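Local structure of mannan endo-1,4-beta-mannosidase (Mytilus edulis, 2C0H) at residues Thr88-Met93 and Asn147-Glu152; Ala95-Ala100 and Ile107-Trp112. The protein hydrolyses internal beta-1,4-mannosidic linkages of mannans, galactomannans and glucomannans, cutting manno-oligosaccharides of four or more units as a monomeric TIM-barrel enzyme. The protein carries 3 engineered substitutions. All coordinates share one frame; numbering follows the deposited sequence.

Contact 1: Thr88-Met93 and Asn147-Glu152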
# COMPACT_ATOMS: atom_id res chain seq x y z
N THR A 88 22.75 -7.81 1.85
CA THR A 88 22.49 -6.60 2.64
C THR A 88 21.05 -6.10 2.53
O THR A 88 20.74 -5.05 3.10
CB THR A 88 23.48 -5.46 2.29
OG1 THR A 88 23.41 -5.18 0.89
CG2 THR A 88 24.90 -5.86 2.66
N LEU A 89 20.16 -6.83 1.86
CA LEU A 89 18.75 -6.37 1.78
C LEU A 89 18.12 -6.27 3.17
O LEU A 89 17.58 -5.24 3.55
CB LEU A 89 17.90 -7.26 0.86
CG LEU A 89 16.41 -6.91 0.76
CD1 LEU A 89 16.21 -5.44 0.32
CD2 LEU A 89 15.64 -7.84 -0.18
N ILE A 90 18.15 -7.37 3.92
CA ILE A 90 17.52 -7.37 5.24
C ILE A 90 18.21 -6.38 6.19
O ILE A 90 17.52 -5.65 6.91
CB ILE A 90 17.44 -8.81 5.81
CG1 ILE A 90 16.48 -9.62 4.94
CG2 ILE A 90 16.98 -8.81 7.28
CD1 ILE A 90 16.49 -11.11 5.18
N SER A 91 19.54 -6.34 6.20
CA SER A 91 20.26 -5.44 7.11
C SER A 91 20.03 -3.96 6.76
O SER A 91 19.93 -3.13 7.66
CB SER A 91 21.76 -5.78 7.20
OG SER A 91 22.38 -5.82 5.94
N ASP A 92 19.90 -3.65 5.47
CA ASP A 92 19.49 -2.29 5.02
C ASP A 92 18.07 -1.95 5.51
O ASP A 92 17.83 -0.86 6.02
CB ASP A 92 19.50 -2.17 3.49
CG ASP A 92 20.88 -1.83 2.91
OD1 ASP A 92 21.89 -1.76 3.62
OD2 ASP A 92 20.90 -1.62 1.68
N MET A 93 17.13 -2.87 5.34
CA MET A 93 15.76 -2.63 5.80
C MET A 93 15.73 -2.46 7.33
O MET A 93 15.02 -1.60 7.85
CB MET A 93 14.82 -3.76 5.33
CG MET A 93 14.59 -3.80 3.80
SD MET A 93 13.69 -5.26 3.19
CE MET A 93 12.01 -4.76 3.56
N ASN A 147 9.80 -12.93 7.75
CA ASN A 147 10.18 -13.60 8.99
C ASN A 147 11.28 -12.86 9.75
O ASN A 147 11.24 -12.73 10.98
CB ASN A 147 10.61 -15.04 8.67
CG ASN A 147 10.64 -15.91 9.90
OD1 ASN A 147 9.64 -16.04 10.60
ND2 ASN A 147 11.78 -16.52 10.16
N ALA A 148 12.27 -12.35 9.02
CA ALA A 148 13.41 -11.68 9.62
C ALA A 148 13.04 -10.36 10.30
O ALA A 148 13.64 -9.98 11.30
CB ALA A 148 14.48 -11.43 8.57
N LEU A 149 12.07 -9.65 9.73
CA LEU A 149 11.72 -8.29 10.19
C LEU A 149 10.50 -8.19 11.12
O LEU A 149 10.18 -7.10 11.62
CB LEU A 149 11.48 -7.40 8.97
CG LEU A 149 12.71 -7.26 8.08
CD1 LEU A 149 12.37 -6.53 6.80
CD2 LEU A 149 13.85 -6.56 8.80
N LYS A 150 9.84 -9.31 11.39
CA LYS A 150 8.57 -9.27 12.13
C LYS A 150 8.64 -8.75 13.57
O LYS A 150 7.62 -8.32 14.10
CB LYS A 150 7.91 -10.64 12.11
CG LYS A 150 8.65 -11.71 12.82
CD LYS A 150 7.96 -13.02 12.62
CE LYS A 150 8.75 -14.13 13.22
NZ LYS A 150 8.06 -15.44 13.02
N ASN A 151 9.81 -8.79 14.20
CA ASN A 151 9.93 -8.30 15.58
C ASN A 151 10.42 -6.85 15.67
O ASN A 151 10.65 -6.34 16.76
CB ASN A 151 10.81 -9.23 16.41
CG ASN A 151 10.24 -10.64 16.53
OD1 ASN A 151 9.04 -10.82 16.76
ND2 ASN A 151 11.10 -11.65 16.40
N GLU A 152 10.56 -6.19 14.52
CA GLU A 152 10.96 -4.79 14.52
C GLU A 152 9.76 -3.92 14.86
O GLU A 152 8.74 -3.98 14.18
CB GLU A 152 11.53 -4.39 13.16
CG GLU A 152 12.89 -4.99 12.88
CD GLU A 152 13.96 -4.47 13.83
OE1 GLU A 152 13.79 -3.37 14.40
OE2 GLU A 152 14.99 -5.17 14.04
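Asp92 OD2, gripped by the backbone N atoms of Gly36 and Tyr40, ties down helix 89-102 beside Ile90 and Met93, which meet Ala148 and Leu149 across the contact. The two segments belong to neighbouring outer helices of the TIM barrel, 89-102 and 131-149, and the join between them is apolar. Ile90 holds its CG2 anti to the backbone N, and this methyl reaches Ala148 CB at 3.8 Å; Ile90 CD1 flanks the same CB at 4.0 Å. Leu149 divides its fork between two partners. Its CD2 lies 4.1 Å from Ile90 CG2, while its CD1 faces Met93, whose side chain runs at about a right angle to the leucine. Because the Met93 chain bends at its last torsion (chi3 81°), CE folds round to within 3.7 Å of Leu149 CD1, with SD and CB also close to that methyl. Arg94, next in helix 89-102, adds polar ties: NH1 forms a salt bridge with Glu152 OE2 and NH2 donates to Ala148 O. Beyond the apolar patch, Lys150 NZ bonds to Val215 O and, at 3.0 Å, to Asn147 OD1, lying 27° off the carbonyl plane of the amide.

Contact 2: Ala95-Ala100 and Ile107-Trp112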
# COMPACT_ATOMS: atom_id res chain seq x y z
N ALA A 95 18.19 -1.36 9.27
CA ALA A 95 18.82 -0.09 9.67
C ALA A 95 17.80 1.04 9.55
O ALA A 95 17.74 1.91 10.41
CB ALA A 95 20.03 0.22 8.84
N TYR A 96 17.02 1.02 8.47
CA TYR A 96 15.96 2.01 8.26
C TYR A 96 14.90 1.90 9.33
O TYR A 96 14.46 2.89 9.89
CB TYR A 96 15.34 1.89 6.85
CG TYR A 96 14.25 2.90 6.53
CD1 TYR A 96 14.43 4.26 6.79
CD2 TYR A 96 13.06 2.51 5.93
CE1 TYR A 96 13.43 5.18 6.48
CE2 TYR A 96 12.06 3.43 5.62
CZ TYR A 96 12.25 4.76 5.90
OH TYR A 96 11.25 5.67 5.58
N LEU A 97 14.48 0.67 9.63
CA LEU A 97 13.51 0.47 10.70
C LEU A 97 14.01 0.98 12.06
O LEU A 97 13.21 1.51 12.83
CB LEU A 97 13.07 -1.01 10.76
CG LEU A 97 12.20 -1.48 9.58
CD1 LEU A 97 12.17 -3.01 9.56
CD2 LEU A 97 10.78 -0.91 9.63
N HIS A 98 15.30 0.82 12.36
CA HIS A 98 15.87 1.33 13.62
C HIS A 98 15.84 2.85 13.64
O HIS A 98 15.53 3.43 14.67
CB HIS A 98 17.30 0.85 13.86
CG HIS A 98 17.41 -0.60 14.19
ND1 HIS A 98 16.35 -1.38 14.57
CD2 HIS A 98 18.50 -1.41 14.21
CE1 HIS A 98 16.77 -2.62 14.81
NE2 HIS A 98 18.07 -2.66 14.59
N ALA A 99 16.14 3.48 12.52
CA ALA A 99 16.02 4.95 12.41
C ALA A 99 14.58 5.43 12.62
O ALA A 99 14.34 6.41 13.33
CB ALA A 99 16.56 5.41 11.06
N ALA A 100 13.63 4.73 12.01
CA ALA A 100 12.21 5.07 12.15
C ALA A 100 11.76 4.93 13.62
O ALA A 100 11.06 5.79 14.14
CB ALA A 100 11.35 4.19 11.24
N ILE A 107 6.71 2.05 9.39
CA ILE A 107 7.00 1.92 7.97
C ILE A 107 6.12 0.87 7.30
O ILE A 107 5.97 -0.25 7.81
CB ILE A 107 8.51 1.56 7.76
CG1 ILE A 107 9.45 2.56 8.46
CG2 ILE A 107 8.87 1.40 6.30
CD1 ILE A 107 9.23 4.01 8.07
N PHE A 108 5.59 1.21 6.13
CA PHE A 108 4.87 0.28 5.27
C PHE A 108 5.65 0.10 3.97
O PHE A 108 5.84 1.05 3.23
CB PHE A 108 3.44 0.77 5.01
CG PHE A 108 2.61 0.78 6.25
CD1 PHE A 108 1.80 -0.31 6.56
CD2 PHE A 108 2.68 1.84 7.14
CE1 PHE A 108 1.06 -0.32 7.72
CE2 PHE A 108 1.94 1.82 8.32
CZ PHE A 108 1.11 0.75 8.58
N PHE A 109 6.11 -1.12 3.71
CA PHE A 109 6.86 -1.43 2.50
C PHE A 109 5.93 -1.92 1.37
O PHE A 109 5.11 -2.83 1.55
CB PHE A 109 7.92 -2.52 2.76
CG PHE A 109 9.09 -2.07 3.61
CD1 PHE A 109 10.08 -1.27 3.07
CD2 PHE A 109 9.24 -2.53 4.91
CE1 PHE A 109 11.19 -0.90 3.82
CE2 PHE A 109 10.33 -2.15 5.67
CZ PHE A 109 11.31 -1.34 5.12
N THR A 110 6.03 -1.30 0.19
CA THR A 110 5.23 -1.71 -0.98
C THR A 110 6.10 -2.57 -1.91
O THR A 110 7.13 -2.12 -2.40
CB THR A 110 4.71 -0.49 -1.77
OG1 THR A 110 3.98 0.35 -0.88
CG2 THR A 110 3.79 -0.88 -2.87
N LEU A 111 5.68 -3.80 -2.16
CA LEU A 111 6.53 -4.74 -2.87
C LEU A 111 6.67 -4.43 -4.37
O LEU A 111 7.80 -4.26 -4.84
CB LEU A 111 5.98 -6.18 -2.69
CG LEU A 111 5.96 -6.69 -1.25
CD1 LEU A 111 5.32 -8.08 -1.29
CD2 LEU A 111 7.31 -6.73 -0.60
N TRP A 112 5.55 -4.34 -5.09
CA TRP A 112 5.50 -4.21 -6.56
C TRP A 112 4.74 -2.98 -7.03
O TRP A 112 4.01 -2.35 -6.26
CB TRP A 112 4.85 -5.45 -7.19
CG TRP A 112 5.45 -6.73 -6.69
CD1 TRP A 112 4.87 -7.61 -5.81
CD2 TRP A 112 6.72 -7.28 -7.02
NE1 TRP A 112 5.70 -8.65 -5.58
CE2 TRP A 112 6.85 -8.48 -6.31
CE3 TRP A 112 7.78 -6.86 -7.84
CZ2 TRP A 112 7.99 -9.30 -6.40
CZ3 TRP A 112 8.92 -7.67 -7.93
CH2 TRP A 112 9.00 -8.88 -7.21
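Tyr96 swings CG to the side opposite its amide nitrogen (chi1 -179°), and its ring leaves segment 95-100 toward Ile107, whose own chi1 of -55° sets CG1 beside the backbone N and CG2 anti to it. The two isoleucine branches thus have different tasks. CG1 carries CD1 to the far end of the tyrosine, 3.6 Å from Tyr96 OH, and itself packs against Ala100 CB at 3.7 Å. CG2 touches Tyr96 CE2 and also lies over the centre of the Phe109 ring, 3.8 Å above its plane, a CH-pi arrangement between residues two apart on one side of the strand. Leu97 closes in with a single methyl: CD2 is 3.8 Å from Ile107 CB and 4.2 Å from Phe109 CE2, bridging both strand residues. Tyr96 and Phe109 meet less closely, CD2 to CZ at 4.3 Å, with CZ at the tyrosine edge near its plane. No hydrogen bond crosses between the two segments; the join is apolar packing. Their axes approach to 10.5 Å, with N-to-C directions 149° apart, nearer antiparallel than parallel. This is the return half of a beta-alpha-beta unit of the TIM barrel, strand 61-68, helix 89-102, strand 106-113. Helix 40-56 packs on Tyr96 and Ala99 through Leu51, and helix 131-149 reaches Leu97 through Leu149. In the barrel wall, strand 106-113 bonds through Phe108 to Val62 and Val64 of strand 61-68, and through Ile107 and Phe109 to Gly156 and Gly157 of strand 155-162.

Overall arrangement
Helix 89-102 serves both contacts, meeting the neighbouring helix 131-149 in contact 1 and the barrel strand 106-113 in contact 2. Contact 1 lies nearer the surface and is partly buried: aliphatic groups and a thioether form its join, with charged and amide groups close by. Contact 2 is wholly buried, aliphatic and aromatic, and nearer the centre of the chain. Their centres are 9 Å apart and the apolar layer is continuous, since Met93 CE lies 3.8 Å from Phe109 CE2 and Leu149 CD2 lies 4.0 Å from Leu97 CD1. Phe109 is in turn near Trp65, a probable substrate-binding residue.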